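AA9 family lytic polysaccharide monooxygenase D (PDB 5UFV) uses a copper centre, a reductant and O2 or H2O2 to cleave cellulose chains oxidatively, yielding products oxidised at C1. Local coordinates at residues 94-106 with 183-195. Residues are numbered along the deposited sequence; the frame is centred on the assembly and turned at random.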
loop_
_atom_site.group_PDB
_atom_site.type_symbol
_atom_site.label_atom_id
_atom_site.label_comp_id
_atom_site.label_asym_id
_atom_site.label_seq_id
_atom_site.Cartn_x
_atom_site.Cartn_y
_atom_site.Cartn_z
ATOM N N CYS A 94 17.619 2.577 6.796
ATOM C CA CYS A 94 16.718 1.850 5.917
ATOM C C CYS A 94 16.187 2.855 4.884
ATOM O O CYS A 94 15.536 3.832 5.262
ATOM C CB CYS A 94 15.574 1.331 6.779
ATOM S SG CYS A 94 14.540 0.008 6.130
ATOM N N ASP A 95 16.499 2.634 3.606
ATOM C CA ASP A 95 15.909 3.400 2.490
ATOM C C ASP A 95 14.834 2.610 1.685
ATOM O O ASP A 95 14.193 3.158 0.786
ATOM C CB ASP A 95 17.010 3.882 1.536
ATOM C CG ASP A 95 17.985 2.760 1.123
ATOM O OD1 ASP A 95 17.576 1.574 1.097
ATOM O OD2 ASP A 95 19.174 3.062 0.827
ATOM N N GLY A 96 14.659 1.330 1.992
ATOM C CA GLY A 96 13.641 0.508 1.357
ATOM C C GLY A 96 14.090 -0.031 0.028
ATOM O O GLY A 96 13.260 -0.397 -0.829
ATOM N N SER A 97 15.402 -0.097 -0.163
ATOM C CA SER A 97 15.939 -0.441 -1.490
ATOM C C SER A 97 16.160 -1.926 -1.609
ATOM O O SER A 97 16.224 -2.638 -0.603
ATOM C CB SER A 97 17.258 0.265 -1.750
ATOM O OG SER A 97 18.209 -0.184 -0.804
ATOM N N GLY A 98 16.285 -2.376 -2.848
ATOM C CA GLY A 98 16.443 -3.799 -3.130
ATOM C C GLY A 98 15.116 -4.545 -3.112
ATOM O O GLY A 98 14.044 -3.944 -3.021
ATOM N N ALA A 99 15.190 -5.868 -3.189
ATOM C CA ALA A 99 14.012 -6.704 -3.305
ATOM C C ALA A 99 13.692 -7.229 -1.939
ATOM O O ALA A 99 13.862 -8.403 -1.651
ATOM C CB ALA A 99 14.261 -7.834 -4.277
ATOM N N GLY A 100 13.254 -6.324 -1.081
ATOM C CA GLY A 100 12.820 -6.672 0.251
ATOM C C GLY A 100 11.329 -6.548 0.429
ATOM O O GLY A 100 10.787 -7.020 1.434
ATOM N N TRP A 101 10.633 -5.917 -0.505
ATOM C CA TRP A 101 9.188 -5.690 -0.307
ATOM C C TRP A 101 8.324 -6.917 -0.582
ATOM O O TRP A 101 8.384 -7.523 -1.663
ATOM C CB TRP A 101 8.687 -4.570 -1.187
ATOM C CG TRP A 101 9.306 -3.286 -0.835
ATOM C CD1 TRP A 101 10.405 -2.756 -1.394
ATOM C CD2 TRP A 101 8.864 -2.354 0.171
ATOM N NE1 TRP A 101 10.678 -1.555 -0.827
ATOM C CE2 TRP A 101 9.748 -1.288 0.151
ATOM C CE3 TRP A 101 7.808 -2.331 1.083
ATOM C CZ2 TRP A 101 9.615 -0.186 1.012
ATOM C CZ3 TRP A 101 7.662 -1.227 1.927
ATOM C CH2 TRP A 101 8.555 -0.173 1.876
ATOM N N PHE A 102 7.490 -7.264 0.383
ATOM C CA PHE A 102 6.545 -8.331 0.183
ATOM C C PHE A 102 5.139 -7.866 0.573
ATOM O O PHE A 102 4.972 -7.090 1.501
ATOM C CB PHE A 102 6.997 -9.566 0.978
ATOM C CG PHE A 102 7.114 -9.327 2.462
ATOM C CD1 PHE A 102 8.297 -8.871 3.013
ATOM C CD2 PHE A 102 6.031 -9.570 3.310
ATOM C CE1 PHE A 102 8.409 -8.654 4.374
ATOM C CE2 PHE A 102 6.138 -9.351 4.679
ATOM C CZ PHE A 102 7.333 -8.894 5.208
ATOM N N LYS A 103 4.137 -8.357 -0.154
ATOM C CA LYS A 103 2.731 -8.067 0.129
ATOM C C LYS A 103 2.226 -8.854 1.315
ATOM O O LYS A 103 2.452 -10.061 1.414
ATOM C CB LYS A 103 1.857 -8.402 -1.084
ATOM C CG LYS A 103 1.918 -7.336 -2.166
ATOM C CD LYS A 103 1.706 -7.871 -3.574
ATOM C CE LYS A 103 0.256 -8.227 -3.864
ATOM N NZ LYS A 103 0.032 -8.624 -5.280
ATOM N N ILE A 104 1.494 -8.165 2.185
ATOM C CA ILE A 104 0.742 -8.813 3.236
ATOM C C ILE A 104 -0.772 -8.742 3.021
ATOM O O ILE A 104 -1.497 -9.517 3.605
ATOM C CB ILE A 104 1.099 -8.236 4.615
ATOM C CG1 ILE A 104 0.639 -6.809 4.756
ATOM C CG2 ILE A 104 2.607 -8.299 4.847
ATOM C CD1 ILE A 104 0.903 -6.270 6.141
ATOM N N ASP A 105 -1.244 -7.803 2.211
ATOM C CA ASP A 105 -2.674 -7.667 1.934
ATOM C C ASP A 105 -2.902 -7.146 0.506
ATOM O O ASP A 105 -2.018 -6.545 -0.096
ATOM C CB ASP A 105 -3.308 -6.727 2.960
ATOM C CG ASP A 105 -4.797 -7.011 3.199
ATOM O OD1 ASP A 105 -5.308 -8.032 2.681
ATOM O OD2 ASP A 105 -5.463 -6.218 3.924
ATOM N N GLU A 106 -4.080 -7.388 -0.043
ATOM C CA GLU A 106 -4.427 -6.857 -1.366
ATOM C C GLU A 106 -5.927 -6.985 -1.607
ATOM O O GLU A 106 -6.567 -7.865 -1.068
ATOM C CB GLU A 106 -3.688 -7.607 -2.475
ATOM C CG GLU A 106 -4.076 -9.093 -2.541
ATOM C CD GLU A 106 -3.492 -9.858 -3.729
ATOM O OE1 GLU A 106 -2.636 -9.314 -4.509
ATOM O OE2 GLU A 106 -3.908 -11.041 -3.871
ATOM N N ALA A 183 9.478 -16.821 10.589
ATOM C CA ALA A 183 9.072 -16.812 9.206
ATOM C C ALA A 183 9.630 -15.563 8.503
ATOM O O ALA A 183 9.558 -14.435 9.020
ATOM C CB ALA A 183 7.555 -16.882 9.091
ATOM N N GLU A 184 10.244 -15.820 7.350
ATOM C CA GLU A 184 10.695 -14.804 6.435
ATOM C C GLU A 184 10.239 -15.216 5.040
ATOM O O GLU A 184 10.323 -16.379 4.667
ATOM C CB GLU A 184 12.214 -14.625 6.512
ATOM C CG GLU A 184 12.641 -13.675 7.641
ATOM C CD GLU A 184 13.879 -12.830 7.323
ATOM O OE1 GLU A 184 14.724 -13.257 6.492
ATOM O OE2 GLU A 184 14.010 -11.731 7.917
ATOM N N PRO A 185 9.686 -14.267 4.283
ATOM C CA PRO A 185 9.248 -14.653 2.953
ATOM C C PRO A 185 10.412 -15.009 2.040
ATOM O O PRO A 185 11.448 -14.360 2.072
ATOM C CB PRO A 185 8.495 -13.413 2.443
ATOM C CG PRO A 185 8.826 -12.305 3.383
ATOM C CD PRO A 185 9.198 -12.932 4.678
ATOM N N ALA A 186 10.218 -16.040 1.238
ATOM C CA ALA A 186 11.182 -16.442 0.228
ATOM C C ALA A 186 11.334 -15.361 -0.823
ATOM O O ALA A 186 10.501 -14.462 -0.925
ATOM C CB ALA A 186 10.750 -17.752 -0.425
ATOM N N ALA A 187 12.399 -15.463 -1.613
ATOM C CA ALA A 187 12.713 -14.471 -2.644
ATOM C C ALA A 187 11.576 -14.303 -3.666
ATOM O O ALA A 187 11.411 -13.221 -4.228
ATOM C CB ALA A 187 14.030 -14.828 -3.343
ATOM N N SER A 188 10.783 -15.351 -3.883
ATOM C CA SER A 188 9.653 -15.297 -4.832
ATOM C C SER A 188 8.465 -14.463 -4.336
ATOM O O SER A 188 7.524 -14.196 -5.095
ATOM C CB SER A 188 9.160 -16.713 -5.129
ATOM O OG SER A 188 8.820 -17.345 -3.917
ATOM N N TYR A 189 8.490 -14.101 -3.055
ATOM C CA TYR A 189 7.447 -13.260 -2.445
ATOM C C TYR A 189 7.878 -11.792 -2.413
ATOM O O TYR A 189 7.070 -10.899 -2.146
ATOM C CB TYR A 189 7.111 -13.730 -1.014
ATOM C CG TYR A 189 6.256 -14.973 -0.913
ATOM C CD1 TYR A 189 4.912 -14.935 -1.238
ATOM C CD2 TYR A 189 6.781 -16.185 -0.463
ATOM C CE1 TYR A 189 4.105 -16.063 -1.146
ATOM C CE2 TYR A 189 5.980 -17.323 -0.368
ATOM C CZ TYR A 189 4.638 -17.250 -0.715
ATOM O OH TYR A 189 3.819 -18.346 -0.623
ATOM N N LYS A 190 9.149 -11.546 -2.688
ATOM C CA LYS A 190 9.724 -10.214 -2.550
ATOM C C LYS A 190 9.923 -9.536 -3.900
ATOM O O LYS A 190 10.147 -10.219 -4.908
ATOM C CB LYS A 190 11.077 -10.295 -1.845
ATOM C CG LYS A 190 11.006 -10.635 -0.370
ATOM C CD LYS A 190 12.357 -11.163 0.085
ATOM C CE LYS A 190 12.602 -10.922 1.564
ATOM N NZ LYS A 190 13.787 -11.714 1.986
ATOM N N ALA A 191 9.835 -8.197 -3.886
ATOM C CA ALA A 191 10.086 -7.321 -5.045
ATOM C C ALA A 191 10.762 -6.019 -4.629
ATOM O O ALA A 191 10.746 -5.625 -3.463
ATOM C CB ALA A 191 8.785 -6.979 -5.723
ATOM N N ALA A 192 11.361 -5.362 -5.606
ATOM C CA ALA A 192 11.811 -4.002 -5.461
ATOM C C ALA A 192 10.669 -3.052 -5.773
ATOM O O ALA A 192 9.736 -3.401 -6.505
ATOM C CB ALA A 192 12.975 -3.748 -6.412
ATOM N N ILE A 193 10.737 -1.857 -5.202
ATOM C CA ILE A 193 9.788 -0.793 -5.535
ATOM C C ILE A 193 10.559 0.524 -5.653
ATOM O O ILE A 193 11.223 0.931 -4.695
ATOM C CB ILE A 193 8.730 -0.600 -4.451
ATOM C CG1 ILE A 193 8.068 -1.919 -4.081
ATOM C CG2 ILE A 193 7.658 0.350 -4.927
ATOM C CD1 ILE A 193 7.190 -1.789 -2.848
ATOM N N PRO A 194 10.528 1.189 -6.806
ATOM C CA PRO A 194 9.914 0.712 -8.056
ATOM C C PRO A 194 10.565 -0.557 -8.578
ATOM O O PRO A 194 11.694 -0.858 -8.193
ATOM C CB PRO A 194 10.199 1.857 -9.036
ATOM C CG PRO A 194 11.393 2.556 -8.471
ATOM C CD PRO A 194 11.273 2.445 -6.989
ATOM N N GLY A 195 9.850 -1.290 -9.435
ATOM C CA GLY A 195 10.367 -2.545 -9.972
ATOM C C GLY A 195 9.360 -3.678 -10.086
ATOM O O GLY A 195 9.434 -4.488 -11.012
HETATM O O HOH W 1 13.099 -1.458 -3.284
HETATM O O HOH W 2 4.677 -10.855 -1.934
#
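W101 and F102, consecutive residues of one strand, each receive an aliphatic group of segment 183-195 over a ring face, I193 on one side of the sheet and P185 on the other. CD1 of I193 stands 3.5 Å from the centroid of the five-membered ring of W101, and CG of P185 lies 3.6 Å from that of F102; both are CH-pi contacts. F102 has CG between its own N and carbonyl carbon (chi1 59°), which places the ring beside P185, and chi2 near -90° presents its face to the proline CG. Between the rings, W101 and A191 form an antiparallel hydrogen-bonded pair: W101 N donates to A191 O (3.0 Å), and A191 N to W101 O (2.7 Å). CA-H...O contacts extend the pairing, as from A192 CA to G98 O. The bond from W101 NE1 to G96 O (2.8 Å) helps to fix the rotation of the indole, and water 1 accepts from I193 N and lies within hydrogen-bonding distance of both G96 O and G98 O. Strand 190-191 closes one edge of the six-stranded sheet of the AA9 beta-sandwich, away from the copper site, while W101 and I193 pack on R154 of strand 149-159. With just two direct backbone hydrogen bonds across the pair, the two CH-pi contacts, one on each side of the sheet, probably add substantially to the hold of the short strand.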